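Local coordinates for protein Phenylalanine/tyrosine ammonia-lyase (Rhodosporidium toruloides, PDB 1Y2M) that catalyses the non-oxidative deamination of L-phenylalanine and L-tyrosine to trans-cinnamate and p-coumarate, releasing ammonium, at residues B[270-279]-B[412-422]; B[451-462]-B[586-594]. All blocks are in the same frame, centred on the assembly; numbering follows the deposited sequence. Where two conformers were deposited one is given.

Overall arrangement
Contact 1 is wholly buried and brings together the N-terminal ends of helices 273-303 and 416-443, beside the active site. Contact 2 is only partly buried and lies on the opposite side of the chain's centre. There the loop that follows helix 416-443 meets the turn between helices 570-587 and 593-611. The centres of the two contacts are about 52 Å apart and they do not touch, but the long helix 506-560 borders both. Their chemistry differs accordingly: methyl groups and a selenium atom fill contact 1, which has no hydrogen bond across it, whereas contact 2 is held by amides, hydroxyls, carboxylates and two bridging waters.

Contact 1: residues B[270-279]-B[412-422]; sequences NGTAVSASMA and NFQAAAVANTM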
loop_
_atom_site.group_PDB
_atom_site.type_symbol
_atom_site.label_atom_id
_atom_site.label_comp_id
_atom_site.label_asym_id
_atom_site.label_seq_id
_atom_site.Cartn_x
_atom_site.Cartn_y
_atom_site.Cartn_z
ATOM N N ASN B 270 14.404 27.907 -0.639
ATOM C CA ASN B 270 13.029 27.626 -1.111
ATOM C C ASN B 270 13.135 27.119 -2.517
ATOM O O ASN B 270 13.739 27.778 -3.374
ATOM C CB ASN B 270 12.143 28.907 -1.208
ATOM C CG ASN B 270 11.505 29.302 0.084
ATOM O OD1 ASN B 270 11.740 28.707 1.123
ATOM N ND2 ASN B 270 10.665 30.326 0.023
ATOM N N GLY B 271 12.492 25.996 -2.806
ATOM C CA GLY B 271 12.511 25.480 -4.165
ATOM C C GLY B 271 12.578 23.994 -4.245
ATOM O O GLY B 271 12.595 23.277 -3.248
ATOM N N THR B 272 12.603 23.503 -5.473
ATOM C CA THR B 272 12.368 22.109 -5.740
ATOM C C THR B 272 13.605 21.434 -6.372
ATOM O O THR B 272 13.526 20.314 -6.862
ATOM C CB THR B 272 11.161 21.903 -6.664
ATOM O OG1 THR B 272 11.494 22.333 -7.997
ATOM C CG2 THR B 272 9.956 22.645 -6.165
ATOM N N ALA B 273 14.757 22.093 -6.331
ATOM C CA ALA B 273 15.911 21.592 -7.088
ATOM C C ALA B 273 16.414 20.219 -6.711
ATOM O O ALA B 273 16.959 19.503 -7.536
ATOM C CB ALA B 273 17.042 22.591 -7.070
ATOM N N VAL B 274 16.306 19.834 -5.434
ATOM C CA VAL B 274 16.886 18.572 -5.014
ATOM C C VAL B 274 15.995 17.425 -5.490
ATOM O O VAL B 274 16.465 16.475 -6.110
ATOM C CB VAL B 274 17.075 18.553 -3.512
ATOM C CG1 VAL B 274 17.632 17.201 -3.069
ATOM C CG2 VAL B 274 17.975 19.738 -3.057
ATOM N N SER B 275 14.698 17.525 -5.236
ATOM C CA SER B 275 13.785 16.500 -5.753
ATOM C C SER B 275 13.765 16.469 -7.275
ATOM O O SER B 275 13.747 15.387 -7.876
ATOM C CB SER B 275 12.379 16.708 -5.204
ATOM O OG SER B 275 11.974 18.035 -5.449
ATOM N N ALA B 276 13.782 17.638 -7.919
ATOM C CA ALA B 276 13.852 17.661 -9.395
ATOM C C ALA B 276 15.150 16.981 -9.897
ATOM O O ALA B 276 15.164 16.285 -10.935
ATOM C CB ALA B 276 13.750 19.068 -9.905
ATOM N N SER B 277 16.255 17.248 -9.217
ATOM C CA SER B 277 17.501 16.605 -9.602
ATOM C C SER B 277 17.363 15.081 -9.526
ATOM O O SER B 277 17.619 14.333 -10.482
ATOM C CB SER B 277 18.617 17.032 -8.679
ATOM O OG SER B 277 19.761 16.281 -9.035
HETATM N N MSE B 278 16.999 14.585 -8.351
HETATM C CA MSE B 278 16.918 13.126 -8.193
HETATM C C MSE B 278 15.888 12.482 -9.125
HETATM O O MSE B 278 16.105 11.366 -9.657
HETATM C CB MSE B 278 16.622 12.720 -6.757
HETATM C CG MSE B 278 16.900 11.264 -6.550
HETATM SE SE MSE B 278 17.026 10.850 -4.635
HETATM C CE MSE B 278 18.170 9.165 -4.751
ATOM N N ALA B 279 14.770 13.178 -9.296
ATOM C CA ALA B 279 13.730 12.759 -10.203
ATOM C C ALA B 279 14.213 12.699 -11.658
ATOM O O ALA B 279 13.841 11.791 -12.398
ATOM C CB ALA B 279 12.486 13.639 -10.048
ATOM N N ASN B 412 5.335 28.171 -5.543
ATOM C CA ASN B 412 6.081 27.385 -6.544
ATOM C C ASN B 412 7.145 26.402 -6.019
ATOM O O ASN B 412 7.766 25.647 -6.764
ATOM C CB ASN B 412 6.678 28.295 -7.625
ATOM C CG ASN B 412 5.639 28.846 -8.561
ATOM O OD1 ASN B 412 4.588 28.234 -8.796
ATOM N ND2 ASN B 412 5.950 30.002 -9.158
ATOM N N PHE B 413 7.368 26.431 -4.725
ATOM C CA PHE B 413 8.213 25.460 -4.075
ATOM C C PHE B 413 7.491 24.128 -3.762
ATOM O O PHE B 413 8.114 23.215 -3.251
ATOM C CB PHE B 413 8.723 26.082 -2.785
ATOM C CG PHE B 413 7.622 26.736 -1.971
ATOM C CD1 PHE B 413 6.646 25.991 -1.309
ATOM C CD2 PHE B 413 7.494 28.097 -1.941
ATOM C CE1 PHE B 413 5.641 26.579 -0.593
ATOM C CE2 PHE B 413 6.484 28.684 -1.232
ATOM C CZ PHE B 413 5.554 27.933 -0.563
ATOM N N GLN B 414 6.166 24.059 -4.011
ATOM C CA GLN B 414 5.400 22.864 -3.714
ATOM C C GLN B 414 5.646 21.869 -4.845
ATOM O O GLN B 414 5.017 21.975 -5.917
ATOM C CB GLN B 414 3.923 23.237 -3.584
ATOM C CG GLN B 414 2.972 22.120 -3.264
ATOM C CD GLN B 414 3.173 21.601 -1.856
ATOM O OE1 GLN B 414 4.006 20.734 -1.622
ATOM N NE2 GLN B 414 2.379 22.114 -0.921
ATOM N N ALA B 415 6.453 20.880 -4.552
ATOM C CA ALA B 415 7.041 20.028 -5.622
ATOM C C ALA B 415 6.090 18.886 -6.037
ATOM O O ALA B 415 6.573 17.773 -6.295
ATOM C CB ALA B 415 8.404 19.474 -5.249
ATOM N N ALA B 416 4.778 19.143 -6.091
ATOM C CA ALA B 416 3.789 18.115 -6.455
ATOM C C ALA B 416 3.993 17.645 -7.884
ATOM O O ALA B 416 3.885 16.459 -8.181
ATOM C CB ALA B 416 2.400 18.599 -6.221
ATOM N N ALA B 417 4.425 18.528 -8.760
ATOM C CA ALA B 417 4.665 18.105 -10.162
ATOM C C ALA B 417 5.762 17.039 -10.157
ATOM O O ALA B 417 5.627 16.021 -10.859
ATOM C CB ALA B 417 5.087 19.268 -10.974
ATOM N N VAL B 418 6.780 17.209 -9.306
ATOM C CA VAL B 418 7.911 16.253 -9.256
ATOM C C VAL B 418 7.443 14.953 -8.619
ATOM O O VAL B 418 7.759 13.857 -9.118
ATOM C CB VAL B 418 9.127 16.783 -8.465
ATOM C CG1 VAL B 418 10.212 15.738 -8.415
ATOM C CG2 VAL B 418 9.617 18.100 -9.045
ATOM N N ALA B 419 6.698 15.062 -7.499
ATOM C CA ALA B 419 6.266 13.868 -6.786
ATOM C C ALA B 419 5.393 13.048 -7.730
ATOM O O ALA B 419 5.542 11.798 -7.792
ATOM C CB ALA B 419 5.482 14.254 -5.595
ATOM N N ASN B 420 4.546 13.745 -8.491
ATOM C CA ASN B 420 3.663 13.094 -9.477
ATOM C C ASN B 420 4.427 12.209 -10.433
ATOM O O ASN B 420 4.064 11.047 -10.662
ATOM C CB ASN B 420 2.881 14.187 -10.253
ATOM C CG ASN B 420 1.998 13.646 -11.438
ATOM O OD1 ASN B 420 2.426 13.696 -12.617
ATOM N ND2 ASN B 420 0.755 13.247 -11.138
ATOM N N THR B 421 5.512 12.728 -10.978
ATOM C CA THR B 421 6.286 11.947 -11.928
ATOM C C THR B 421 6.857 10.701 -11.281
ATOM O O THR B 421 6.972 9.622 -11.905
ATOM C CB THR B 421 7.442 12.741 -12.583
ATOM O OG1 THR B 421 8.470 13.080 -11.646
ATOM C CG2 THR B 421 6.883 14.028 -13.216
HETATM N N MSE B 422 7.261 10.860 -10.041
HETATM C CA MSE B 422 7.937 9.735 -9.334
HETATM C C MSE B 422 6.963 8.621 -8.927
HETATM O O MSE B 422 7.273 7.436 -9.004
HETATM C CB MSE B 422 8.677 10.270 -8.158
HETATM C CG MSE B 422 9.884 11.097 -8.557
HETATM SE SE MSE B 422 11.237 10.043 -9.561
HETATM C CE MSE B 422 10.780 10.419 -11.451
#
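Ala-279 and Val-418 meet methyl to methyl between two helices of the α-helical bundle of the PAL/histidase family. Helices 273-279 and 416-422 run nearly parallel, at 25° with axes 9.6 Å apart, an ordinary spacing that Val-418 and Met-422 bridge; the small methyl of Ala-279 leaves room for both. With chi1 at 178°, Val-418 swings CG1 away from its own backbone N, to lie 3.5 Å from Ala-279 CB, a tight fit, and 3.6 Å from Ser-275 O. Its other branch, CG2, faces Ala-276 CB more loosely. Met-422, present as selenomethionine, bends at both chi2 and chi3 and wraps round Ala-279: SE lies 3.8 Å from Ala-279 CB, and CE goes on to Ala-279 O.

Ahead of the helices, Thr-272 divides its branches. CG2 packs 3.6 Å from Ala-415 CB and touches Phe-413 O, while OG1 turns to Glu-389 and is satisfied there. Gly-271 N lies 3.8 Å from Phe-413 CB; the positive phi of Gly-271, 143°, would jam a CB against the preceding carbonyl, so glycine fits.

Asn-270, a cinnamate-binding residue by similarity, touches Ser-212 of the imidazolinone-forming loop; its ND2 approaches the Phe-413 ring obliquely and makes a weak hydrogen bond to Asn-397 O. In the loop before helix 416-443, Asn-412 OD1 accepts from Gln-325 of the second subunit, so the packing reaches the tetramer interface. Val-418 O is gripped twice, by Met-422 N and by Thr-421 OG1, which donates to it over 2.7 Å.

Contact 2: residues B[451-462]-B[586-594]; sequences GLPSCLAAEDPS and EQTNSYDLV
The carboxylates of Asp-460 and Asp-592 stack face on face, their planes 6° apart and their CG atoms separated by 3.5 Å. At its edge Asp-592 offers a syn lone pair from each oxygen to Ser-462: OD1 takes the backbone N, and OD2 takes OG at 2.6 Å. Asp-460 OD1 instead receives Leu-593 N (2.9 Å) from above its plane, while OD2 reaches Val-594 N through a water. These N-H groups at the start of helix 593-611 probably ease the repulsion between the two acids. With an alanine in place of Asp-592, Ser-462 would probably lose the acceptor for both its N-H and its hydroxyl, leaving the hydroxyl free to turn.

The amide of Asn-589 works in its own plane: chi1 of 51° points ND2 at Leu-452 O, 2.7 Å away, and ND2 also bonds to Ala-446 O. The backbone O of Asn-589 accepts Ser-454 N at 3.1 Å, from above the carbonyl plane, so side chain and backbone hold neighbouring loop residues. Pro-461, without an N-H, lays CD against Asp-592 OD1. Gly-451, at a positive phi where a CB would jam against the preceding carbonyl, passes close to Glu-586; a water joins Gly-451 N to Glu-586 O.

A type I β turn, Thr-588 to Tyr-591, thus joins two helices beside an irregular loop; Asp-592 stands at the following N-cap position without a side-chain capping bond, and Asp-460 from the loop takes the Leu-593 N-H.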
loop_
_atom_site.group_PDB
_atom_site.type_symbol
_atom_site.label_atom_id
_atom_site.label_comp_id
_atom_site.label_asym_id
_atom_site.label_seq_id
_atom_site.Cartn_x
_atom_site.Cartn_y
_atom_site.Cartn_z
ATOM N N GLY B 451 10.666 -26.754 -25.411
ATOM C CA GLY B 451 11.757 -27.699 -25.527
ATOM C C GLY B 451 13.159 -27.230 -25.167
ATOM O O GLY B 451 14.125 -27.962 -25.403
ATOM N N LEU B 452 13.268 -26.046 -24.568
ATOM C CA LEU B 452 14.581 -25.613 -24.099
ATOM C C LEU B 452 14.963 -26.540 -22.946
ATOM O O LEU B 452 14.104 -26.990 -22.200
ATOM C CB LEU B 452 14.559 -24.154 -23.604
ATOM C CG LEU B 452 14.489 -23.075 -24.688
ATOM C CD1 LEU B 452 14.080 -21.729 -24.183
ATOM C CD2 LEU B 452 15.881 -23.019 -25.386
ATOM N N PRO B 453 16.259 -26.786 -22.761
ATOM C CA PRO B 453 16.701 -27.654 -21.672
ATOM C C PRO B 453 16.224 -27.165 -20.320
ATOM O O PRO B 453 16.196 -25.966 -20.096
ATOM C CB PRO B 453 18.229 -27.562 -21.764
ATOM C CG PRO B 453 18.485 -27.281 -23.177
ATOM C CD PRO B 453 17.394 -26.320 -23.577
ATOM N N SER B 454 15.849 -28.095 -19.452
ATOM C CA SER B 454 15.499 -27.770 -18.055
ATOM C C SER B 454 16.542 -26.846 -17.419
ATOM O O SER B 454 17.760 -27.082 -17.533
ATOM C CB SER B 454 15.397 -29.023 -17.192
ATOM O OG SER B 454 16.560 -29.783 -17.405
ATOM N N CYS B 455 16.068 -25.766 -16.827
ATOM C CA CYS B 455 16.901 -24.785 -16.123
ATOM C C CYS B 455 17.953 -24.124 -17.014
ATOM O O CYS B 455 18.819 -23.427 -16.525
ATOM C CB CYS B 455 17.591 -25.387 -14.917
ATOM S SG CYS B 455 16.380 -26.031 -13.711
ATOM N N LEU B 456 17.800 -24.262 -18.335
ATOM C CA LEU B 456 18.810 -23.843 -19.295
ATOM C C LEU B 456 20.171 -24.483 -19.010
ATOM O O LEU B 456 21.260 -23.924 -19.266
ATOM C CB LEU B 456 18.863 -22.316 -19.450
ATOM C CG LEU B 456 17.549 -21.596 -19.719
ATOM C CD1 LEU B 456 17.798 -20.110 -19.950
ATOM C CD2 LEU B 456 16.798 -22.145 -20.893
ATOM N N ALA B 457 20.119 -25.706 -18.514
ATOM C CA ALA B 457 21.337 -26.458 -18.294
ATOM C C ALA B 457 21.886 -26.891 -19.662
ATOM O O ALA B 457 21.122 -27.405 -20.507
ATOM C CB ALA B 457 21.017 -27.686 -17.477
ATOM N N ALA B 458 23.179 -26.721 -19.876
ATOM C CA ALA B 458 23.803 -27.110 -21.153
ATOM C C ALA B 458 24.041 -28.611 -21.300
ATOM O O ALA B 458 24.187 -29.093 -22.415
ATOM C CB ALA B 458 25.166 -26.393 -21.313
ATOM N N GLU B 459 24.197 -29.275 -20.166
ATOM C CA GLU B 459 24.536 -30.692 -20.127
ATOM C C GLU B 459 23.448 -31.432 -19.370
ATOM O O GLU B 459 22.331 -30.907 -19.216
ATOM C CB GLU B 459 25.949 -30.905 -19.568
ATOM C CG GLU B 459 27.061 -30.270 -20.473
ATOM C CD GLU B 459 27.285 -31.018 -21.770
ATOM O OE1 GLU B 459 26.963 -32.241 -21.867
ATOM O OE2 GLU B 459 27.861 -30.414 -22.694
ATOM N N ASP B 460 23.719 -32.666 -18.941
ATOM C CA ASP B 460 22.639 -33.464 -18.292
ATOM C C ASP B 460 22.031 -32.744 -17.091
ATOM O O ASP B 460 22.755 -32.312 -16.193
ATOM C CB ASP B 460 23.144 -34.852 -17.883
ATOM C CG ASP B 460 23.074 -35.883 -19.014
ATOM O OD1 ASP B 460 22.597 -35.612 -20.124
ATOM O OD2 ASP B 460 23.495 -37.021 -18.748
ATOM N N PRO B 461 20.695 -32.581 -17.092
ATOM C CA PRO B 461 20.019 -31.830 -16.051
ATOM C C PRO B 461 20.031 -32.511 -14.700
ATOM O O PRO B 461 19.755 -31.854 -13.691
ATOM C CB PRO B 461 18.582 -31.690 -16.578
ATOM C CG PRO B 461 18.551 -32.169 -17.914
ATOM C CD PRO B 461 19.794 -32.913 -18.215
ATOM N N SER B 462 20.299 -33.807 -14.650
ATOM C CA SER B 462 20.367 -34.502 -13.359
ATOM C C SER B 462 21.386 -33.928 -12.420
ATOM O O SER B 462 21.228 -34.021 -11.192
ATOM C CB SER B 462 20.566 -35.994 -13.506
ATOM O OG SER B 462 21.730 -36.283 -14.181
ATOM N N GLU B 586 9.831 -32.304 -27.235
ATOM C CA GLU B 586 9.445 -31.032 -26.572
ATOM C C GLU B 586 9.148 -31.251 -25.100
ATOM O O GLU B 586 9.273 -30.339 -24.281
ATOM C CB GLU B 586 8.235 -30.403 -27.261
ATOM C CG GLU B 586 7.696 -29.171 -26.541
ATOM C CD GLU B 586 6.909 -28.191 -27.433
ATOM O OE1 GLU B 586 7.064 -28.218 -28.681
ATOM O OE2 GLU B 586 6.158 -27.364 -26.851
ATOM N N GLN B 587 8.760 -32.464 -24.741
ATOM C CA GLN B 587 8.323 -32.737 -23.406
ATOM C C GLN B 587 9.307 -33.542 -22.555
ATOM O O GLN B 587 9.082 -33.717 -21.371
ATOM C CB GLN B 587 6.909 -33.337 -23.430
ATOM C CG GLN B 587 6.806 -34.709 -23.873
ATOM C CD GLN B 587 5.384 -35.134 -24.312
ATOM O OE1 GLN B 587 5.261 -36.088 -25.020
ATOM N NE2 GLN B 587 4.339 -34.448 -23.847
ATOM N N THR B 588 10.408 -33.982 -23.142
ATOM C CA THR B 588 11.433 -34.713 -22.417
ATOM C C THR B 588 12.702 -33.880 -22.240
ATOM O O THR B 588 13.787 -34.424 -22.042
ATOM C CB THR B 588 11.758 -36.021 -23.108
ATOM O OG1 THR B 588 12.191 -35.769 -24.447
ATOM C CG2 THR B 588 10.481 -36.885 -23.156
ATOM N N ASN B 589 12.522 -32.569 -22.154
ATOM C CA ASN B 589 13.620 -31.649 -22.011
ATOM C C ASN B 589 14.256 -31.627 -20.593
ATOM O O ASN B 589 15.277 -30.957 -20.392
ATOM C CB ASN B 589 13.237 -30.239 -22.508
ATOM C CG ASN B 589 11.910 -29.708 -21.890
ATOM O OD1 ASN B 589 11.021 -30.491 -21.486
ATOM N ND2 ASN B 589 11.777 -28.360 -21.818
ATOM N N SER B 590 13.683 -32.408 -19.654
ATOM C CA SER B 590 14.299 -32.634 -18.336
ATOM C C SER B 590 14.985 -33.977 -18.213
ATOM O O SER B 590 15.457 -34.274 -17.141
ATOM C CB SER B 590 13.281 -32.516 -17.205
ATOM O OG SER B 590 12.640 -31.244 -17.281
ATOM N N TYR B 591 14.987 -34.805 -19.276
ATOM C CA TYR B 591 15.650 -36.088 -19.277
ATOM C C TYR B 591 17.107 -35.927 -19.603
ATOM O O TYR B 591 17.482 -35.077 -20.431
ATOM C CB TYR B 591 15.078 -37.008 -20.372
ATOM C CG TYR B 591 13.731 -37.665 -20.145
ATOM C CD1 TYR B 591 13.541 -38.981 -20.551
ATOM C CD2 TYR B 591 12.653 -36.989 -19.602
ATOM C CE1 TYR B 591 12.346 -39.617 -20.390
ATOM C CE2 TYR B 591 11.419 -37.643 -19.450
ATOM C CZ TYR B 591 11.296 -38.950 -19.853
ATOM O OH TYR B 591 10.141 -39.674 -19.731
ATOM N N ASP B 592 17.916 -36.790 -18.998
ATOM C CA ASP B 592 19.299 -36.917 -19.361
ATOM C C ASP B 592 19.399 -37.458 -20.808
ATOM O O ASP B 592 18.447 -38.058 -21.347
ATOM C CB ASP B 592 19.995 -37.805 -18.372
ATOM C CG ASP B 592 20.377 -37.073 -17.066
ATOM O OD1 ASP B 592 20.051 -35.886 -16.879
ATOM O OD2 ASP B 592 21.008 -37.725 -16.206
ATOM N N LEU B 593 20.541 -37.198 -21.435
ATOM C CA LEU B 593 20.679 -37.368 -22.872
ATOM C C LEU B 593 20.397 -38.785 -23.343
ATOM O O LEU B 593 19.607 -39.005 -24.255
ATOM C CB LEU B 593 22.059 -36.909 -23.311
ATOM C CG LEU B 593 22.359 -37.050 -24.797
ATOM C CD1 LEU B 593 21.510 -36.099 -25.573
ATOM C CD2 LEU B 593 23.849 -36.820 -25.109
ATOM N N VAL B 594 21.018 -39.754 -22.695
ATOM C CA VAL B 594 20.880 -41.130 -23.134
ATOM C C VAL B 594 19.427 -41.629 -22.999
ATOM O O VAL B 594 18.842 -42.076 -23.984
ATOM C CB VAL B 594 21.870 -42.036 -22.415
ATOM C CG1 VAL B 594 21.597 -43.535 -22.722
ATOM C CG2 VAL B 594 23.286 -41.644 -22.863
HETATM O O HOH W 1 8.706 -27.815 -23.492
HETATM O O HOH W 2 23.089 -39.088 -20.501
#